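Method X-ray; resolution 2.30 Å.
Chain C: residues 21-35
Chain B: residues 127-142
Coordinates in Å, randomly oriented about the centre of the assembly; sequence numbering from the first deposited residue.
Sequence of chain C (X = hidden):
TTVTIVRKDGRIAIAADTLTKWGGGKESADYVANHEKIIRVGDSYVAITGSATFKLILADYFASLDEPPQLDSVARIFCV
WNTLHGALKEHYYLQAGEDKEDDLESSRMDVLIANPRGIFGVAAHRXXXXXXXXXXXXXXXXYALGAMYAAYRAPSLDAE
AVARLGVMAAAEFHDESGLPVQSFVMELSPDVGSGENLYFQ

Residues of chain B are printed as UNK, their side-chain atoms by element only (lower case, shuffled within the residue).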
# COMPACT_ATOMS: atom_id res chain seq x y z
N LYS C 21 25.83 14.85 -15.01
CA LYS C 21 25.48 13.44 -14.81
C LYS C 21 24.21 13.08 -15.57
O LYS C 21 23.29 13.88 -15.69
CB LYS C 21 25.29 13.13 -13.32
CG LYS C 21 26.51 13.43 -12.45
CD LYS C 21 27.73 12.61 -12.83
CE LYS C 21 27.58 11.13 -12.54
NZ LYS C 21 27.32 10.84 -11.10
N TRP C 22 24.19 11.87 -16.10
CA TRP C 22 23.02 11.30 -16.75
C TRP C 22 22.96 9.90 -16.18
O TRP C 22 23.49 8.96 -16.76
CB TRP C 22 23.20 11.29 -18.26
CG TRP C 22 22.04 10.74 -19.04
CD1 TRP C 22 20.72 11.07 -18.90
CD2 TRP C 22 22.11 9.78 -20.10
NE1 TRP C 22 19.96 10.37 -19.80
CE2 TRP C 22 20.79 9.57 -20.55
CE3 TRP C 22 23.16 9.07 -20.71
CZ2 TRP C 22 20.48 8.67 -21.59
CZ3 TRP C 22 22.86 8.18 -21.74
CH2 TRP C 22 21.53 7.99 -22.16
N GLY C 23 22.35 9.80 -15.01
CA GLY C 23 22.40 8.58 -14.21
C GLY C 23 23.79 8.45 -13.62
O GLY C 23 24.32 9.41 -13.07
N GLY C 24 24.39 7.27 -13.74
CA GLY C 24 25.79 7.06 -13.35
C GLY C 24 26.77 7.57 -14.40
O GLY C 24 27.96 7.70 -14.15
N GLY C 25 26.25 7.86 -15.60
CA GLY C 25 27.06 8.36 -16.70
C GLY C 25 27.67 9.72 -16.40
O GLY C 25 27.00 10.62 -15.94
N LYS C 26 28.96 9.86 -16.69
CA LYS C 26 29.66 11.12 -16.53
C LYS C 26 29.72 11.81 -17.88
O LYS C 26 30.03 11.18 -18.91
CB LYS C 26 31.07 10.87 -16.01
CG LYS C 26 31.10 10.13 -14.68
CD LYS C 26 32.50 10.05 -14.10
CE LYS C 26 33.39 9.06 -14.84
NZ LYS C 26 34.55 8.63 -14.01
N GLU C 27 29.40 13.11 -17.89
CA GLU C 27 29.51 13.95 -19.08
C GLU C 27 30.45 15.10 -18.74
O GLU C 27 30.01 16.13 -18.22
CB GLU C 27 28.13 14.44 -19.50
CG GLU C 27 27.25 13.36 -20.12
CD GLU C 27 25.78 13.76 -20.31
OE1 GLU C 27 25.40 14.89 -19.94
OE2 GLU C 27 24.99 12.94 -20.84
N SER C 28 31.73 14.92 -19.01
CA SER C 28 32.76 15.87 -18.58
C SER C 28 33.01 17.00 -19.58
O SER C 28 32.56 16.96 -20.72
CB SER C 28 34.07 15.13 -18.27
OG SER C 28 34.78 14.80 -19.45
N ALA C 29 33.73 18.02 -19.13
CA ALA C 29 34.13 19.13 -19.98
C ALA C 29 34.95 18.65 -21.19
O ALA C 29 35.06 19.36 -22.21
CB ALA C 29 34.94 20.13 -19.16
N ASP C 30 35.53 17.46 -21.06
CA ASP C 30 36.28 16.81 -22.13
C ASP C 30 35.37 16.41 -23.29
O ASP C 30 35.79 16.45 -24.44
CB ASP C 30 36.96 15.55 -21.56
CG ASP C 30 38.27 15.22 -22.25
OD1 ASP C 30 38.54 15.75 -23.35
OD2 ASP C 30 39.05 14.42 -21.68
N TYR C 31 34.14 16.02 -22.97
CA TYR C 31 33.18 15.54 -23.96
C TYR C 31 32.05 16.52 -24.26
O TYR C 31 31.48 16.46 -25.33
CB TYR C 31 32.61 14.20 -23.50
CG TYR C 31 33.64 13.10 -23.58
CD1 TYR C 31 33.84 12.40 -24.76
CD2 TYR C 31 34.45 12.79 -22.48
CE1 TYR C 31 34.81 11.41 -24.85
CE2 TYR C 31 35.41 11.81 -22.57
CZ TYR C 31 35.58 11.12 -23.76
OH TYR C 31 36.53 10.13 -23.87
N VAL C 32 31.73 17.39 -23.31
CA VAL C 32 30.70 18.43 -23.51
C VAL C 32 31.39 19.79 -23.59
O VAL C 32 32.19 20.14 -22.73
CB VAL C 32 29.67 18.48 -22.35
CG1 VAL C 32 28.63 19.57 -22.60
CG2 VAL C 32 28.99 17.13 -22.19
N ALA C 33 31.04 20.55 -24.63
CA ALA C 33 31.58 21.88 -24.86
C ALA C 33 30.95 22.89 -23.92
O ALA C 33 31.66 23.65 -23.26
CB ALA C 33 31.34 22.31 -26.30
N ASN C 34 29.62 22.90 -23.87
CA ASN C 34 28.89 23.80 -22.96
C ASN C 34 28.77 23.21 -21.54
O ASN C 34 27.68 22.89 -21.07
CB ASN C 34 27.51 24.20 -23.55
CG ASN C 34 26.56 23.02 -23.71
OD1 ASN C 34 26.99 21.91 -24.04
ND2 ASN C 34 25.27 23.25 -23.48
N HIS C 35 29.91 23.11 -20.87
CA HIS C 35 30.02 22.52 -19.53
C HIS C 35 29.97 23.55 -18.38
O HIS C 35 30.18 23.20 -17.21
CB HIS C 35 31.31 21.69 -19.43
CG HIS C 35 32.54 22.41 -19.89
ND1 HIS C 35 33.14 22.16 -21.11
CD2 HIS C 35 33.28 23.38 -19.30
CE1 HIS C 35 34.19 22.95 -21.25
NE2 HIS C 35 34.30 23.69 -20.17
N UNK B 127 17.80 18.90 -21.69
CA UNK B 127 19.21 19.21 -21.45
C UNK B 127 19.92 19.19 -22.79
O UNK B 127 20.22 18.12 -23.32
c UNK B 127 21.35 18.48 -20.34
o UNK B 127 19.24 18.10 -19.29
c UNK B 127 19.89 18.15 -20.56
N UNK B 128 20.16 20.38 -23.34
CA UNK B 128 20.85 20.53 -24.61
C UNK B 128 22.37 20.56 -24.41
O UNK B 128 22.87 21.25 -23.54
c UNK B 128 21.06 21.91 -26.71
c UNK B 128 18.92 21.91 -25.42
c UNK B 128 20.43 21.83 -25.32
N UNK B 129 23.10 19.82 -25.24
CA UNK B 129 24.54 19.76 -25.11
C UNK B 129 25.26 19.73 -26.45
O UNK B 129 24.85 19.01 -27.36
c UNK B 129 24.54 18.61 -22.83
c UNK B 129 24.98 17.40 -22.05
n UNK B 129 25.58 17.63 -20.88
o UNK B 129 24.78 16.26 -22.47
c UNK B 129 24.93 18.52 -24.30
N UNK B 130 26.33 20.51 -26.55
CA UNK B 130 27.22 20.42 -27.70
C UNK B 130 28.36 19.48 -27.35
O UNK B 130 29.04 19.68 -26.34
o UNK B 130 29.65 23.00 -31.02
c UNK B 130 29.06 23.04 -29.92
c UNK B 130 27.77 21.79 -28.10
o UNK B 130 28.65 24.11 -29.40
c UNK B 130 28.84 21.72 -29.19
N UNK B 131 28.58 18.48 -28.19
CA UNK B 131 29.63 17.50 -27.97
C UNK B 131 30.87 17.89 -28.76
O UNK B 131 30.75 18.44 -29.85
c UNK B 131 28.00 15.33 -26.26
c UNK B 131 25.66 14.77 -26.22
c UNK B 131 25.58 15.06 -27.58
c UNK B 131 27.92 15.64 -27.62
c UNK B 131 26.88 14.91 -25.56
c UNK B 131 29.15 16.10 -28.38
c UNK B 131 26.70 15.49 -28.27
N UNK B 132 32.05 17.59 -28.22
CA UNK B 132 33.33 17.95 -28.87
C UNK B 132 34.03 16.79 -29.57
O UNK B 132 34.99 17.01 -30.30
o UNK B 132 34.54 17.70 -26.77
c UNK B 132 34.29 18.58 -27.85
N UNK B 133 33.58 15.56 -29.33
CA UNK B 133 34.22 14.36 -29.88
C UNK B 133 33.16 13.37 -30.37
O UNK B 133 33.04 13.12 -31.56
n UNK B 133 38.34 15.34 -26.02
c UNK B 133 35.08 13.65 -28.82
c UNK B 133 36.76 13.69 -27.01
c UNK B 133 36.24 14.44 -28.23
c UNK B 133 38.21 14.02 -26.68
N UNK B 134 32.42 12.80 -29.42
CA UNK B 134 31.36 11.86 -29.73
C UNK B 134 30.41 11.76 -28.55
O UNK B 134 30.73 12.20 -27.44
c UNK B 134 32.96 8.52 -26.97
c UNK B 134 31.92 10.47 -30.08
c UNK B 134 32.77 9.82 -29.00
c UNK B 134 32.19 9.14 -27.94
c UNK B 134 34.95 9.22 -28.10
c UNK B 134 34.35 8.56 -27.05
c UNK B 134 34.17 9.83 -29.08
N UNK B 135 29.23 11.20 -28.81
CA UNK B 135 28.35 10.75 -27.74
C UNK B 135 27.36 9.73 -28.26
O UNK B 135 27.29 9.47 -29.46
c UNK B 135 26.76 11.15 -22.92
c UNK B 135 25.72 11.44 -23.79
c UNK B 135 28.06 11.11 -23.38
c UNK B 135 27.29 11.66 -25.62
c UNK B 135 28.32 11.37 -24.72
c UNK B 135 27.60 11.92 -27.08
o UNK B 135 26.53 10.90 -21.60
c UNK B 135 25.98 11.69 -25.13
N UNK B 136 26.62 9.13 -27.33
CA UNK B 136 25.60 8.16 -27.68
C UNK B 136 24.41 8.26 -26.75
O UNK B 136 24.54 8.56 -25.56
c UNK B 136 26.19 6.75 -27.63
N UNK B 137 23.23 8.01 -27.32
CA UNK B 137 21.97 7.98 -26.59
C UNK B 137 21.19 6.67 -26.86
O UNK B 137 21.53 5.89 -27.76
c UNK B 137 21.82 11.60 -24.05
c UNK B 137 21.35 11.72 -26.78
o UNK B 137 22.01 13.98 -23.98
c UNK B 137 21.80 12.82 -24.70
c UNK B 137 21.12 9.20 -26.96
c UNK B 137 21.39 10.47 -26.16
c UNK B 137 21.57 12.89 -26.06
c UNK B 137 21.60 10.43 -24.78
N UNK B 138 20.15 6.44 -26.07
CA UNK B 138 19.38 5.19 -26.12
C UNK B 138 19.94 4.17 -25.15
O UNK B 138 20.96 4.40 -24.50
N UNK B 139 19.27 3.02 -25.05
CA UNK B 139 19.67 1.99 -24.08
C UNK B 139 21.05 1.37 -24.39
O UNK B 139 21.69 0.80 -23.51
o UNK B 139 18.47 0.12 -25.16
c UNK B 139 18.61 0.88 -23.96
N UNK B 140 21.50 1.51 -25.64
CA UNK B 140 22.77 0.94 -26.05
C UNK B 140 23.99 1.83 -25.94
O UNK B 140 25.10 1.39 -26.27
N UNK B 141 23.82 3.07 -25.46
CA UNK B 141 24.92 4.05 -25.45
C UNK B 141 26.15 3.65 -24.63
O UNK B 141 27.27 3.89 -25.08
c UNK B 141 24.43 5.43 -25.02
o UNK B 141 23.97 5.44 -23.69
N UNK B 142 25.96 3.06 -23.43
CA UNK B 142 27.18 2.68 -22.68
C UNK B 142 28.13 1.79 -23.49
O UNK B 142 29.36 1.94 -23.42
c UNK B 142 25.17 1.84 -21.61
c UNK B 142 26.65 1.92 -21.46
c UNK B 142 24.75 2.85 -22.63
O HOH W 1 32.04 14.63 -26.92

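Position 127 carries one carbon bearing an oxygen and a carbon, out of contact with chain C: Thr B127, whose hydroxyl is satisfied elsewhere in the structure. At 128 one carbon carries two more, and the backbone O accepts from Asn C34 ND2 at 3.1 Å; this is Val B128, a buried, branched strand residue.

At 129 three carbons, the third bearing one oxygen and one nitrogen, reach the carboxylate of Glu C27: Gln B129. The amide suits that partner, NE2 donating to Glu C27 OE1 at 2.9 Å. At 130 three carbons end in two oxygens; the carbons pack on Ala C33 CB, while backbone N donates to Asn C34 OD1 (2.9 Å) and O accepts from Ala C33 N (2.8 Å). This is Glu B130, its carboxylate without polar contact to chain C.

Position 131 is one carbon and a six-carbon ring; CB lies 3.8 Å from Tyr C31 O while the side chain overall turns away. It is Phe B131, apolar as its buried setting suits. At 132 one carbon bears one oxygen close to Asp C30 O, and N donates to Tyr C31 O at 3.2 Å: Ser B132, small enough to sit beside the partner backbone.

At 133 four carbons in a row end in nitrogen beside Asp C30: Lys B133. Reach and charge suit the place: NZ forms a salt bridge with Asp C30 OD1 at 2.7 Å and a hydrogen bond to Asp C30 O at 3.2 Å.

At 134 one carbon and a six-carbon ring, its face receiving the edge of Tyr C31, mark Phe B134. At 135 the same framework bears one oxygen, which reaches Glu C27: Tyr B135, OH making a weak hydrogen bond to Glu C27 OE2 at 2.7 Å. A single carbon at 136, barely touching chain C, gives buried Ala B136. At 137 one carbon and a six-carbon ring bearing one oxygen set an edge against the face of Trp C22: Tyr B137.

Position 138 has no side chain: Gly B138, whose backbone angles would jam a CB against the preceding carbonyl. One carbon and one oxygen at 139, clear of chain C, give Ser B139, bonded elsewhere in the structure; 140, again bare, is Gly B140. At 141 one carbon and one oxygen approach Trp C22: Ser B141, whose OG bonds weakly to Gly B138 O (3.3 Å) within a type I turn. Three carbons closing onto the backbone N make 142 Pro B142.

A single beta bridge pairs Val C32 with Phe B131, and Asn C34 extends it by gripping backbone on both sides of Gln B129. Water 1 links Tyr C31 O to Lys B133 N and Phe B134 O. Glu C27, the salt bridge and two edge-to-face aromatic pairs complete the joint.

Chain B, residues 127-142: TVQEFSKFYAYGSGSP
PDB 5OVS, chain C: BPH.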